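Local coordinates for protein FOKI restriction endonuclease (Planomicrobium okeanokoites, PDB 2FOK) that recognises a specific DNA sequence and, as a type IIS restriction endonuclease, hydrolyses the DNA in a metal-ion-dependent reaction, at residues 121-124 against 129-132; 311-316 against 342-347. One frame throughout, in Å; residues are numbered along the deposited sequence.

Interaction 1. Residues 121-124 against 129-132; sequences EYIN and FVIT
The rings of Tyr122 and Phe129 form the tightly packed part of this contact. CD1 of Tyr122 lies over one face of the Phe129 ring, towards its rim, and comes to 3.5 Å from Phe129 CZ. The centroids are 5.0 Å apart and the planes inclined at 52°, so the rings meet obliquely. With its CG anti to the backbone N (chi1 178°), Tyr122 sets its ring beside its own carbonyl carbon, from where it reaches the Phe129 ring. Further on, the Tyr122 ring meets Phe8 edge-to-face and its OH is hydrogen-bonded to Asp127, while Phe129 packs on Leu111 of helix 104-116. Both residues belong to an antiparallel beta hairpin, strands 120-123 and 128-131, in the first recognition subdomain, whose sequence family is of the helix-turn-helix clan; a hairpin beside such helices is consistent with a winged form of the motif. Tyr122 and Phe129 are its non-hydrogen-bonded pair, CA atoms 4.5 Å apart. Glu121 and Val130 are the hydrogen-bonded pair: Glu121 N donates to Val130 O (2.8 Å, N-H...O 161°), and Val130 N to Glu121 O at 3.1 Å. The opposite face, that of Glu121 and Val130, is the partly exposed side; the close fit of the Glu121 carboxylate against Val130 is doubtful in detail. More securely, Glu121 OE1 is 3.5 Å from Thr132 CG2. Ile123 reaches in from one end, its CD1 4.0 Å from Val130 CG2. Thr132 OG1 bonds instead to Gly118 O and, weakly, to Gly135 N, capping helix 133-140.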
loop_
_atom_site.group_PDB
_atom_site.type_symbol
_atom_site.label_atom_id
_atom_site.label_comp_id
_atom_site.label_asym_id
_atom_site.label_seq_id
_atom_site.Cartn_x
_atom_site.Cartn_y
_atom_site.Cartn_z
ATOM N N GLU A 121 2.238 18.299 16.756
ATOM C CA GLU A 121 1.841 18.902 15.488
ATOM C C GLU A 121 3.088 19.297 14.720
ATOM O O GLU A 121 4.101 19.619 15.326
ATOM C CB GLU A 121 0.965 20.135 15.739
ATOM C CG GLU A 121 1.657 21.237 16.526
ATOM C CD GLU A 121 0.678 22.166 17.243
ATOM O OE1 GLU A 121 -0.549 21.926 17.172
ATOM O OE2 GLU A 121 1.135 23.142 17.881
ATOM N N TYR A 122 2.995 19.274 13.392
ATOM C CA TYR A 122 4.107 19.609 12.497
ATOM C C TYR A 122 3.948 21.014 11.930
ATOM O O TYR A 122 2.886 21.371 11.423
ATOM C CB TYR A 122 4.156 18.603 11.334
ATOM C CG TYR A 122 5.240 18.863 10.300
ATOM C CD1 TYR A 122 6.585 18.793 10.650
ATOM C CD2 TYR A 122 4.921 19.176 8.973
ATOM C CE1 TYR A 122 7.595 19.021 9.715
ATOM C CE2 TYR A 122 5.928 19.412 8.015
ATOM C CZ TYR A 122 7.265 19.328 8.400
ATOM O OH TYR A 122 8.289 19.522 7.488
ATOM N N ILE A 123 5.015 21.804 12.004
ATOM C CA ILE A 123 5.005 23.165 11.489
ATOM C C ILE A 123 5.775 23.201 10.181
ATOM O O ILE A 123 7.006 23.271 10.180
ATOM C CB ILE A 123 5.666 24.157 12.475
ATOM C CG1 ILE A 123 4.800 24.293 13.722
ATOM C CG2 ILE A 123 5.830 25.527 11.816
ATOM C CD1 ILE A 123 5.274 23.458 14.878
ATOM N N ASN A 124 5.044 23.153 9.073
ATOM C CA ASN A 124 5.649 23.178 7.742
ATOM C C ASN A 124 6.579 24.373 7.603
ATOM O O ASN A 124 6.379 25.387 8.261
ATOM C CB ASN A 124 4.560 23.273 6.667
ATOM C CG ASN A 124 4.048 21.919 6.231
ATOM O OD1 ASN A 124 4.566 21.325 5.289
ATOM N ND2 ASN A 124 3.023 21.424 6.912
ATOM N N PHE A 129 8.318 20.216 15.118
ATOM C CA PHE A 129 7.145 19.734 15.838
ATOM C C PHE A 129 7.090 20.313 17.256
ATOM O O PHE A 129 8.116 20.713 17.827
ATOM C CB PHE A 129 7.158 18.199 15.993
ATOM C CG PHE A 129 7.309 17.435 14.705
ATOM C CD1 PHE A 129 8.507 17.447 14.007
ATOM C CD2 PHE A 129 6.267 16.644 14.232
ATOM C CE1 PHE A 129 8.677 16.686 12.867
ATOM C CE2 PHE A 129 6.424 15.872 13.086
ATOM C CZ PHE A 129 7.636 15.893 12.402
ATOM N N VAL A 130 5.876 20.334 17.811
ATOM C CA VAL A 130 5.631 20.767 19.180
ATOM C C VAL A 130 4.501 19.871 19.692
ATOM O O VAL A 130 3.767 19.282 18.912
ATOM C CB VAL A 130 5.183 22.253 19.287
ATOM C CG1 VAL A 130 6.306 23.179 18.830
ATOM C CG2 VAL A 130 3.915 22.478 18.476
ATOM N N ILE A 131 4.379 19.756 21.003
ATOM C CA ILE A 131 3.338 18.941 21.599
ATOM C C ILE A 131 2.018 19.697 21.430
ATOM O O ILE A 131 2.025 20.896 21.140
ATOM C CB ILE A 131 3.649 18.706 23.099
ATOM C CG1 ILE A 131 2.875 17.503 23.623
ATOM C CG2 ILE A 131 3.329 19.962 23.906
ATOM C CD1 ILE A 131 3.306 17.052 25.030
ATOM N N THR A 132 0.893 19.000 21.580
ATOM C CA THR A 132 -0.406 19.646 21.455
ATOM C C THR A 132 -1.155 19.612 22.770
ATOM O O THR A 132 -0.620 19.234 23.813
ATOM C CB THR A 132 -1.323 18.965 20.400
ATOM O OG1 THR A 132 -1.621 17.632 20.823
ATOM C CG2 THR A 132 -0.669 18.942 19.027
#

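Interaction 2. Residues 311-316 against 342-347; sequences ALILEI and ETIEND
Ile313 and Asp347 meet across two helices, 303-319 and 341-352, of the D3 domain, a sequence family of the helix-turn-helix clan. The link between them includes helix 325-334, and the contact is buried although only 122 Å² is buried between the segments, summed over both. Apolar packing comes first. Ile313 points its CB toward the 342-347 helix, and its CG1, anti to the carbonyl carbon (chi1 -59°), carries the extended chain outward until CD1 is the one atom of this helix segment to reach the other. The closest CA atoms across the segments, those of Ile313 and Ile344, are 7.9 Å apart, which shows how far the side chain must span. CD1 of Ile313 lies 4.3 Å from Ile344 CG2, a rather loose touch, and Ile344 turns its flank to helix 325-334, where it packs on Ile325 and Gln329. Thus the isoleucine pair lies where three helices of the domain come together. Polar groups enter through Asp347, whose side chain crosses that of Ile313 at about a right angle. No hydrogen bond joins the two segments, but the carboxylate is paired with charges from the preceding turn of the first helix: OD1 forms a salt bridge with Arg310 NE, and OD2 one with Arg309 NH1. These two arginines would be expected to stabilise the charged form of this buried acid and to fix its rotation. Against the apolar side of Asp347, Ile313 CD1 sits 3.6 Å from CB, and it also approaches the carboxylate, at 3.5 Å from OD2.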
loop_
_atom_site.group_PDB
_atom_site.type_symbol
_atom_site.label_atom_id
_atom_site.label_comp_id
_atom_site.label_asym_id
_atom_site.label_seq_id
_atom_site.Cartn_x
_atom_site.Cartn_y
_atom_site.Cartn_z
ATOM N N ALA A 311 -5.546 17.446 -2.357
ATOM C CA ALA A 311 -5.773 18.425 -1.290
ATOM C C ALA A 311 -6.801 19.464 -1.717
ATOM O O ALA A 311 -7.704 19.819 -0.955
ATOM C CB ALA A 311 -4.463 19.119 -0.925
ATOM N N LEU A 312 -6.647 19.949 -2.943
ATOM C CA LEU A 312 -7.547 20.934 -3.501
ATOM C C LEU A 312 -8.950 20.374 -3.766
ATOM O O LEU A 312 -9.922 21.124 -3.773
ATOM C CB LEU A 312 -6.947 21.496 -4.787
ATOM C CG LEU A 312 -5.715 22.356 -4.517
ATOM C CD1 LEU A 312 -5.070 22.786 -5.818
ATOM C CD2 LEU A 312 -6.144 23.556 -3.675
ATOM N N ILE A 313 -9.068 19.071 -4.001
ATOM C CA ILE A 313 -10.391 18.513 -4.219
ATOM C C ILE A 313 -11.098 18.428 -2.870
ATOM O O ILE A 313 -12.303 18.644 -2.772
ATOM C CB ILE A 313 -10.353 17.105 -4.861
ATOM C CG1 ILE A 313 -9.629 17.141 -6.211
ATOM C CG2 ILE A 313 -11.765 16.630 -5.108
ATOM C CD1 ILE A 313 -9.123 15.765 -6.678
ATOM N N LEU A 314 -10.347 18.101 -1.827
ATOM C CA LEU A 314 -10.908 18.023 -0.485
ATOM C C LEU A 314 -11.504 19.394 -0.138
ATOM O O LEU A 314 -12.636 19.490 0.331
ATOM C CB LEU A 314 -9.808 17.690 0.529
ATOM C CG LEU A 314 -10.002 16.564 1.552
ATOM C CD1 LEU A 314 -8.916 16.660 2.612
ATOM C CD2 LEU A 314 -11.375 16.632 2.180
ATOM N N GLU A 315 -10.723 20.445 -0.381
ATOM C CA GLU A 315 -11.124 21.818 -0.090
ATOM C C GLU A 315 -12.417 22.221 -0.763
ATOM O O GLU A 315 -13.293 22.822 -0.133
ATOM C CB GLU A 315 -10.036 22.787 -0.532
ATOM C CG GLU A 315 -8.883 22.915 0.436
ATOM C CD GLU A 315 -7.965 24.054 0.059
ATOM O OE1 GLU A 315 -8.301 24.780 -0.902
ATOM O OE2 GLU A 315 -6.916 24.219 0.719
ATOM N N ILE A 316 -12.528 21.904 -2.051
ATOM C CA ILE A 316 -13.712 22.248 -2.818
ATOM C C ILE A 316 -14.924 21.599 -2.193
ATOM O O ILE A 316 -15.944 22.250 -1.973
ATOM C CB ILE A 316 -13.568 21.805 -4.289
ATOM C CG1 ILE A 316 -12.389 22.543 -4.937
ATOM C CG2 ILE A 316 -14.826 22.126 -5.054
ATOM C CD1 ILE A 316 -12.075 22.109 -6.372
ATOM N N GLU A 342 -12.248 11.278 -14.773
ATOM C CA GLU A 342 -11.950 10.009 -14.105
ATOM C C GLU A 342 -10.721 10.014 -13.196
ATOM O O GLU A 342 -10.537 9.101 -12.396
ATOM C CB GLU A 342 -11.847 8.867 -15.120
ATOM C CG GLU A 342 -11.361 9.287 -16.478
ATOM C CD GLU A 342 -12.485 9.723 -17.377
ATOM O OE1 GLU A 342 -13.381 8.905 -17.668
ATOM O OE2 GLU A 342 -12.473 10.893 -17.790
ATOM N N THR A 343 -9.876 11.027 -13.322
ATOM C CA THR A 343 -8.715 11.132 -12.449
ATOM C C THR A 343 -9.274 11.689 -11.144
ATOM O O THR A 343 -8.902 11.249 -10.057
ATOM C CB THR A 343 -7.660 12.119 -12.995
ATOM O OG1 THR A 343 -6.862 11.474 -13.999
ATOM C CG2 THR A 343 -6.745 12.581 -11.872
ATOM N N ILE A 344 -10.184 12.653 -11.275
ATOM C CA ILE A 344 -10.836 13.283 -10.133
ATOM C C ILE A 344 -11.698 12.261 -9.389
ATOM O O ILE A 344 -11.775 12.287 -8.159
ATOM C CB ILE A 344 -11.715 14.491 -10.576
ATOM C CG1 ILE A 344 -10.845 15.527 -11.288
ATOM C CG2 ILE A 344 -12.399 15.123 -9.368
ATOM C CD1 ILE A 344 -11.620 16.614 -11.990
ATOM N N GLU A 345 -12.330 11.360 -10.135
ATOM C CA GLU A 345 -13.170 10.315 -9.541
ATOM C C GLU A 345 -12.315 9.323 -8.745
ATOM O O GLU A 345 -12.722 8.859 -7.683
ATOM C CB GLU A 345 -13.934 9.542 -10.632
ATOM C CG GLU A 345 -15.010 10.332 -11.352
ATOM C CD GLU A 345 -15.716 9.529 -12.450
ATOM O OE1 GLU A 345 -15.062 8.698 -13.114
ATOM O OE2 GLU A 345 -16.931 9.735 -12.652
ATOM N N ASN A 346 -11.132 8.990 -9.259
ATOM C CA ASN A 346 -10.253 8.050 -8.564
ATOM C C ASN A 346 -9.651 8.700 -7.327
ATOM O O ASN A 346 -9.401 8.038 -6.318
ATOM C CB ASN A 346 -9.131 7.560 -9.489
ATOM C CG ASN A 346 -8.281 6.455 -8.846
ATOM O OD1 ASN A 346 -8.678 5.287 -8.803
ATOM N ND2 ASN A 346 -7.108 6.826 -8.357
ATOM N N ASP A 347 -9.422 10.003 -7.412
ATOM C CA ASP A 347 -8.875 10.759 -6.293
ATOM C C ASP A 347 -9.908 10.803 -5.160
ATOM O O ASP A 347 -9.554 10.860 -3.995
ATOM C CB ASP A 347 -8.534 12.189 -6.743
ATOM C CG ASP A 347 -7.107 12.327 -7.245
ATOM O OD1 ASP A 347 -6.333 11.349 -7.155
ATOM O OD2 ASP A 347 -6.756 13.423 -7.740
#

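The two contacts follow one another in series along the chain, interaction 1 in the first recognition subdomain and interaction 2 in the D3 domain. Their centres lie 27 Å apart and their nearest atoms about 11 Å, so they do not touch. They differ in kind: 121-124 with 129-132 is a local hairpin, its segments separated by four residues and joined by backbone hydrogen bonds, whereas 311-316 with 342-347 bridges 25 residues through side chains alone. Both belong to sequence families of the helix-turn-helix clan, distinct from the PDDEXK-family cleavage domain. Their centres stand about 26 Å and 19 Å, respectively, from the centre of the chain.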